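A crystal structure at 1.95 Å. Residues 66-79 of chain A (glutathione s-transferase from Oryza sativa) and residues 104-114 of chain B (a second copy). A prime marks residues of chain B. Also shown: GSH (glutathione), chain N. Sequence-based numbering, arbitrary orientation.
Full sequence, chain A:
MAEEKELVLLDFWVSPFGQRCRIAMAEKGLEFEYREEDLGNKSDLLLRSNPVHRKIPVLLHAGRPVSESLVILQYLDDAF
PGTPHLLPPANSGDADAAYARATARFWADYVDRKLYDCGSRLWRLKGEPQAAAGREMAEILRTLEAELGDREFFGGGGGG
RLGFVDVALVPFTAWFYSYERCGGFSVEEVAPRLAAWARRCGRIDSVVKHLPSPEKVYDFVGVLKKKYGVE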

# COMPACT_ATOMS: atom_id res chain seq x y z
N VAL A 66 1.99 -10.91 11.04
CA VAL A 66 1.91 -10.27 9.75
C VAL A 66 0.79 -9.23 9.94
O VAL A 66 -0.35 -9.60 10.38
CB VAL A 66 1.48 -11.25 8.68
CG1 VAL A 66 1.52 -10.55 7.29
CG2 VAL A 66 2.38 -12.45 8.58
N SER A 67 1.15 -7.95 9.79
CA SER A 67 0.21 -6.87 9.88
C SER A 67 -0.03 -6.22 8.49
O SER A 67 0.76 -6.46 7.56
CB SER A 67 0.73 -5.87 10.89
OG SER A 67 0.87 -6.46 12.19
N GLU A 68 -1.10 -5.42 8.45
CA GLU A 68 -1.57 -4.65 7.31
C GLU A 68 -2.37 -5.61 6.46
O GLU A 68 -1.85 -6.54 5.91
CB GLU A 68 -0.45 -3.95 6.52
CG GLU A 68 0.17 -2.77 7.34
CD GLU A 68 -0.80 -1.62 7.56
OE1 GLU A 68 -1.50 -1.20 6.56
OE2 GLU A 68 -0.87 -1.09 8.72
N SER A 69 -3.67 -5.37 6.42
CA SER A 69 -4.61 -6.28 5.76
C SER A 69 -4.18 -6.70 4.37
O SER A 69 -4.22 -7.90 4.02
CB SER A 69 -6.03 -5.74 5.85
OG SER A 69 -6.19 -4.52 5.23
N LEU A 70 -3.72 -5.78 3.56
CA LEU A 70 -3.42 -6.20 2.16
C LEU A 70 -2.16 -7.07 2.08
O LEU A 70 -2.01 -7.91 1.19
CB LEU A 70 -3.28 -4.98 1.23
CG LEU A 70 -4.53 -4.18 0.91
CD1 LEU A 70 -4.29 -3.07 -0.15
CD2 LEU A 70 -5.61 -5.06 0.41
N VAL A 71 -1.28 -6.85 3.04
CA VAL A 71 -0.09 -7.64 3.20
C VAL A 71 -0.50 -9.08 3.65
O VAL A 71 -0.00 -10.06 3.10
CB VAL A 71 0.96 -6.95 4.21
CG1 VAL A 71 2.17 -7.91 4.47
CG2 VAL A 71 1.45 -5.64 3.66
N ILE A 72 -1.43 -9.19 4.63
CA ILE A 72 -1.92 -10.47 5.11
C ILE A 72 -2.60 -11.21 3.93
O ILE A 72 -2.34 -12.37 3.71
CB ILE A 72 -2.95 -10.27 6.31
CG1 ILE A 72 -2.27 -9.71 7.59
CG2 ILE A 72 -3.65 -11.52 6.54
CD1 ILE A 72 -3.19 -8.97 8.51
N LEU A 73 -3.42 -10.51 3.15
CA LEU A 73 -4.05 -11.15 1.97
C LEU A 73 -2.99 -11.75 1.00
O LEU A 73 -3.10 -12.92 0.61
CB LEU A 73 -4.90 -10.20 1.22
CG LEU A 73 -6.12 -9.62 1.87
CD1 LEU A 73 -7.02 -9.01 0.79
CD2 LEU A 73 -6.84 -10.64 2.65
N GLN A 74 -1.96 -11.03 0.69
CA GLN A 74 -0.95 -11.58 -0.20
C GLN A 74 -0.19 -12.71 0.44
O GLN A 74 0.16 -13.75 -0.23
CB GLN A 74 -0.03 -10.46 -0.63
CG GLN A 74 -0.74 -9.56 -1.62
CD GLN A 74 0.17 -8.47 -2.11
OE1 GLN A 74 0.81 -8.63 -3.12
NE2 GLN A 74 0.24 -7.38 -1.39
N TYR A 75 -0.05 -12.60 1.75
CA TYR A 75 0.59 -13.65 2.51
C TYR A 75 -0.20 -14.96 2.45
O TYR A 75 0.37 -16.06 2.29
CB TYR A 75 0.91 -13.19 3.95
CG TYR A 75 1.57 -14.25 4.84
CD1 TYR A 75 2.91 -14.58 4.68
CD2 TYR A 75 0.82 -14.98 5.77
CE1 TYR A 75 3.50 -15.58 5.48
CE2 TYR A 75 1.40 -15.97 6.55
CZ TYR A 75 2.73 -16.26 6.41
OH TYR A 75 3.28 -17.24 7.20
N LEU A 76 -1.51 -14.86 2.57
CA LEU A 76 -2.38 -16.02 2.52
C LEU A 76 -2.25 -16.74 1.16
O LEU A 76 -2.47 -17.97 1.10
CB LEU A 76 -3.80 -15.69 2.85
CG LEU A 76 -4.01 -15.21 4.28
CD1 LEU A 76 -5.51 -14.71 4.45
CD2 LEU A 76 -3.70 -16.33 5.21
N ASP A 77 -1.95 -16.03 0.07
CA ASP A 77 -1.63 -16.72 -1.18
C ASP A 77 -0.20 -17.32 -1.05
O ASP A 77 0.01 -18.53 -1.33
CB ASP A 77 -1.54 -15.80 -2.37
CG ASP A 77 -2.86 -15.58 -3.08
OD1 ASP A 77 -3.92 -16.17 -2.68
OD2 ASP A 77 -2.89 -14.81 -4.07
N ASP A 78 0.76 -16.50 -0.63
CA ASP A 78 2.16 -16.94 -0.69
C ASP A 78 2.40 -18.11 0.21
O ASP A 78 3.12 -19.04 -0.14
CB ASP A 78 3.17 -15.84 -0.32
CG ASP A 78 3.27 -14.74 -1.36
OD1 ASP A 78 3.78 -13.65 -0.97
OD2 ASP A 78 2.89 -14.87 -2.56
N ALA A 79 1.83 -18.06 1.39
CA ALA A 79 2.08 -19.10 2.38
C ALA A 79 1.24 -20.34 2.20
O ALA A 79 1.60 -21.37 2.72
CB ALA A 79 1.89 -18.55 3.73
N ALA B 104 8.86 -7.67 3.95
CA ALA B 104 9.31 -6.66 2.96
C ALA B 104 8.19 -5.72 2.52
O ALA B 104 8.35 -4.52 2.52
CB ALA B 104 10.01 -7.33 1.76
N ARG B 105 7.01 -6.29 2.24
CA ARG B 105 5.93 -5.44 1.85
C ARG B 105 5.52 -4.50 2.99
O ARG B 105 5.18 -3.37 2.76
CB ARG B 105 4.74 -6.29 1.44
CG ARG B 105 5.01 -7.02 0.15
CD ARG B 105 3.85 -7.75 -0.32
NE ARG B 105 4.04 -8.31 -1.64
CZ ARG B 105 3.97 -9.56 -1.94
NH1 ARG B 105 4.18 -9.94 -3.18
NH2 ARG B 105 3.69 -10.46 -1.03
N PHE B 106 5.50 -5.04 4.19
CA PHE B 106 5.20 -4.23 5.39
C PHE B 106 6.10 -3.04 5.53
O PHE B 106 5.67 -1.93 5.78
CB PHE B 106 5.36 -5.08 6.67
CG PHE B 106 4.99 -4.34 7.92
CD1 PHE B 106 3.69 -4.27 8.32
CD2 PHE B 106 5.98 -3.66 8.67
CE1 PHE B 106 3.32 -3.58 9.44
CE2 PHE B 106 5.65 -2.97 9.80
CZ PHE B 106 4.28 -2.92 10.20
N TRP B 107 7.38 -3.26 5.45
CA TRP B 107 8.32 -2.15 5.55
C TRP B 107 8.30 -1.18 4.38
O TRP B 107 8.49 -0.01 4.56
CB TRP B 107 9.76 -2.61 5.89
CG TRP B 107 9.77 -3.09 7.31
CD1 TRP B 107 9.76 -4.38 7.73
CD2 TRP B 107 9.72 -2.30 8.51
NE1 TRP B 107 9.66 -4.47 9.10
CE2 TRP B 107 9.63 -3.21 9.61
CE3 TRP B 107 9.68 -0.93 8.77
CZ2 TRP B 107 9.61 -2.79 10.93
CZ3 TRP B 107 9.62 -0.51 10.06
CH2 TRP B 107 9.56 -1.45 11.15
N ALA B 108 8.07 -1.66 3.18
CA ALA B 108 7.97 -0.75 2.07
C ALA B 108 6.75 0.15 2.26
O ALA B 108 6.85 1.36 2.08
CB ALA B 108 7.92 -1.57 0.74
N ASP B 109 5.67 -0.41 2.79
CA ASP B 109 4.46 0.35 3.07
C ASP B 109 4.74 1.39 4.16
O ASP B 109 4.28 2.55 4.13
CB ASP B 109 3.40 -0.61 3.50
CG ASP B 109 2.17 0.07 4.05
OD1 ASP B 109 1.37 0.59 3.31
OD2 ASP B 109 1.95 0.09 5.20
N TYR B 110 5.48 0.95 5.16
CA TYR B 110 5.91 1.90 6.19
C TYR B 110 6.66 3.10 5.60
O TYR B 110 6.34 4.26 5.89
CB TYR B 110 6.76 1.21 7.17
CG TYR B 110 7.25 2.07 8.32
CD1 TYR B 110 6.47 2.27 9.46
CD2 TYR B 110 8.49 2.66 8.28
CE1 TYR B 110 6.90 3.04 10.54
CE2 TYR B 110 8.94 3.47 9.37
CZ TYR B 110 8.15 3.62 10.50
OH TYR B 110 8.60 4.41 11.55
N VAL B 111 7.59 2.84 4.72
CA VAL B 111 8.26 3.98 4.08
C VAL B 111 7.26 4.89 3.37
O VAL B 111 7.28 6.11 3.51
CB VAL B 111 9.28 3.46 3.08
CG1 VAL B 111 9.94 4.61 2.39
CG2 VAL B 111 10.28 2.71 3.80
N ASP B 112 6.33 4.33 2.65
CA ASP B 112 5.39 5.16 1.90
C ASP B 112 4.46 5.95 2.81
O ASP B 112 4.05 7.06 2.49
CB ASP B 112 4.49 4.28 1.02
CG ASP B 112 5.07 4.00 -0.36
OD1 ASP B 112 4.31 3.52 -1.26
OD2 ASP B 112 6.24 4.22 -0.63
N ARG B 113 4.15 5.37 3.97
CA ARG B 113 3.16 5.95 4.84
C ARG B 113 3.81 7.04 5.65
O ARG B 113 3.12 7.93 6.05
CB ARG B 113 2.56 4.92 5.80
CG ARG B 113 1.63 3.88 5.23
CD ARG B 113 1.17 2.78 6.29
NE ARG B 113 -0.01 2.12 5.77
CZ ARG B 113 -1.25 2.54 5.98
NH1 ARG B 113 -2.27 1.92 5.39
NH2 ARG B 113 -1.49 3.57 6.82
N LYS B 114 5.12 6.96 5.88
CA LYS B 114 5.81 7.95 6.73
C LYS B 114 6.76 8.97 6.08
O LYS B 114 6.71 10.14 6.42
CB LYS B 114 6.67 7.23 7.69
CG LYS B 114 5.94 6.26 8.60
CD LYS B 114 4.88 6.89 9.41
CE LYS B 114 4.31 5.82 10.33
NZ LYS B 114 3.05 6.20 10.98
N1 GSH N . -3.74 -0.13 7.19
CA1 GSH N . -4.60 -0.93 8.01
C1 GSH N . -4.90 -2.32 7.60
O11 GSH N . -5.01 -3.32 8.27
O12 GSH N . -5.09 -2.41 6.41
CB1 GSH N . -5.51 -0.28 9.03
CG1 GSH N . -6.19 -1.21 10.04
CD1 GSH N . -6.97 -0.36 11.04
OE1 GSH N . -7.28 0.77 10.71
N2 GSH N . -7.33 -0.88 12.22
CA2 GSH N . -8.06 -0.11 13.19
C2 GSH N . -7.14 -0.06 14.43
O2 GSH N . -6.73 -1.13 14.84
CB2 GSH N . -9.36 -0.85 13.48
SG2 GSH N . -10.52 -0.72 12.06
N3 GSH N . -6.62 1.07 14.90
CA3 GSH N . -6.65 1.07 16.39
C3 GSH N . -7.06 2.28 17.22
O31 GSH N . -6.41 2.62 18.26
O32 GSH N . -8.07 2.90 16.92
O HOH W 1 2.71 -10.33 1.77
O HOH W 2 3.09 -12.62 -3.98

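The most unusual feature of this contact is a carboxylate that serves the bound glutathione and the partner subunit at once. Glu68 OE1 accepts a hydrogen bond from GSH N1 at 2.6 Å and also lies 3.4 Å from Arg113′ NH1. The second pairing is a salt bridge of charge alone: the oxygen sits well out of the guanidinium plane, and no N-H points at it. Asp109′ complicates the balance, since its OD2 comes within 3.9 Å of Glu68 OE1, a close approach of like charges. Arg113′ offsets it from the same helix, with NE 2.9 Å from Asp109′ OD2 in a salt bridge whose hydrogen bond, at 124°, is weak. Positive charges crowd as well, if GSH N1 is the usual ammonium, because Arg113′ NH1 approaches it to 3.1 Å; Glu68 lies close to both.

The backbone of Glu68, at phi/psi 82/112, is unusual for a residue other than glycine, and Glu68 occupies the N-cap position of helix 69-79, with its CA-to-CB bond directed toward chain B. The next residue, Ser69, turns to the ligand instead: its N donates to GSH O11 at 3.1 Å and its OG to GSH O12 at 2.7 Å, while OG of Ser69 stays 7.5 Å from Arg113′ NH1, out of reach of the other stretch.

The two helices run nearly antiparallel, at 158°, with axes no closer than 9.8 Å, and side-chain contacts and two bridging waters span the separation. The CA-to-CB bond of Phe106′ points sideways to chain A, yet with chi1 in t the ring comes nearer. Ser67 O meets the ring edge, 3.7 Å from Phe106′ CD1, and Glu68 CG approaches Phe106′ CE1 obliquely at 3.9 Å. Beside it, Val71 CG2 packs on Arg105′ CB at 4.0 Å, where the nearest CA atoms of the two stretches, those of Val71 and Arg105′, lie 6.6 Å apart.

Arg105′ is extended through chi2 and chi3, both t, which carries its guanidinium along helix 69-79. Asp78 OD1 lies near the guanidinium plane and accepts a hydrogen bond from Arg105′ NH2 at 3.2 Å and 157°, so this salt bridge is directed, unlike that of Glu68. Gln74 OE1 instead lies over one face, 3.5 Å from Arg105′ CZ. Two waters extend the network. Water 1 accepts from Arg105′ NH2 and donates to Val71 O, both at 3.0 Å; water 2 accepts from Arg105′ NH1 at 3.0 Å and donates to Asp78 OD2 at 2.7 Å. Asp78 is thus tied to the arginine both directly and through water.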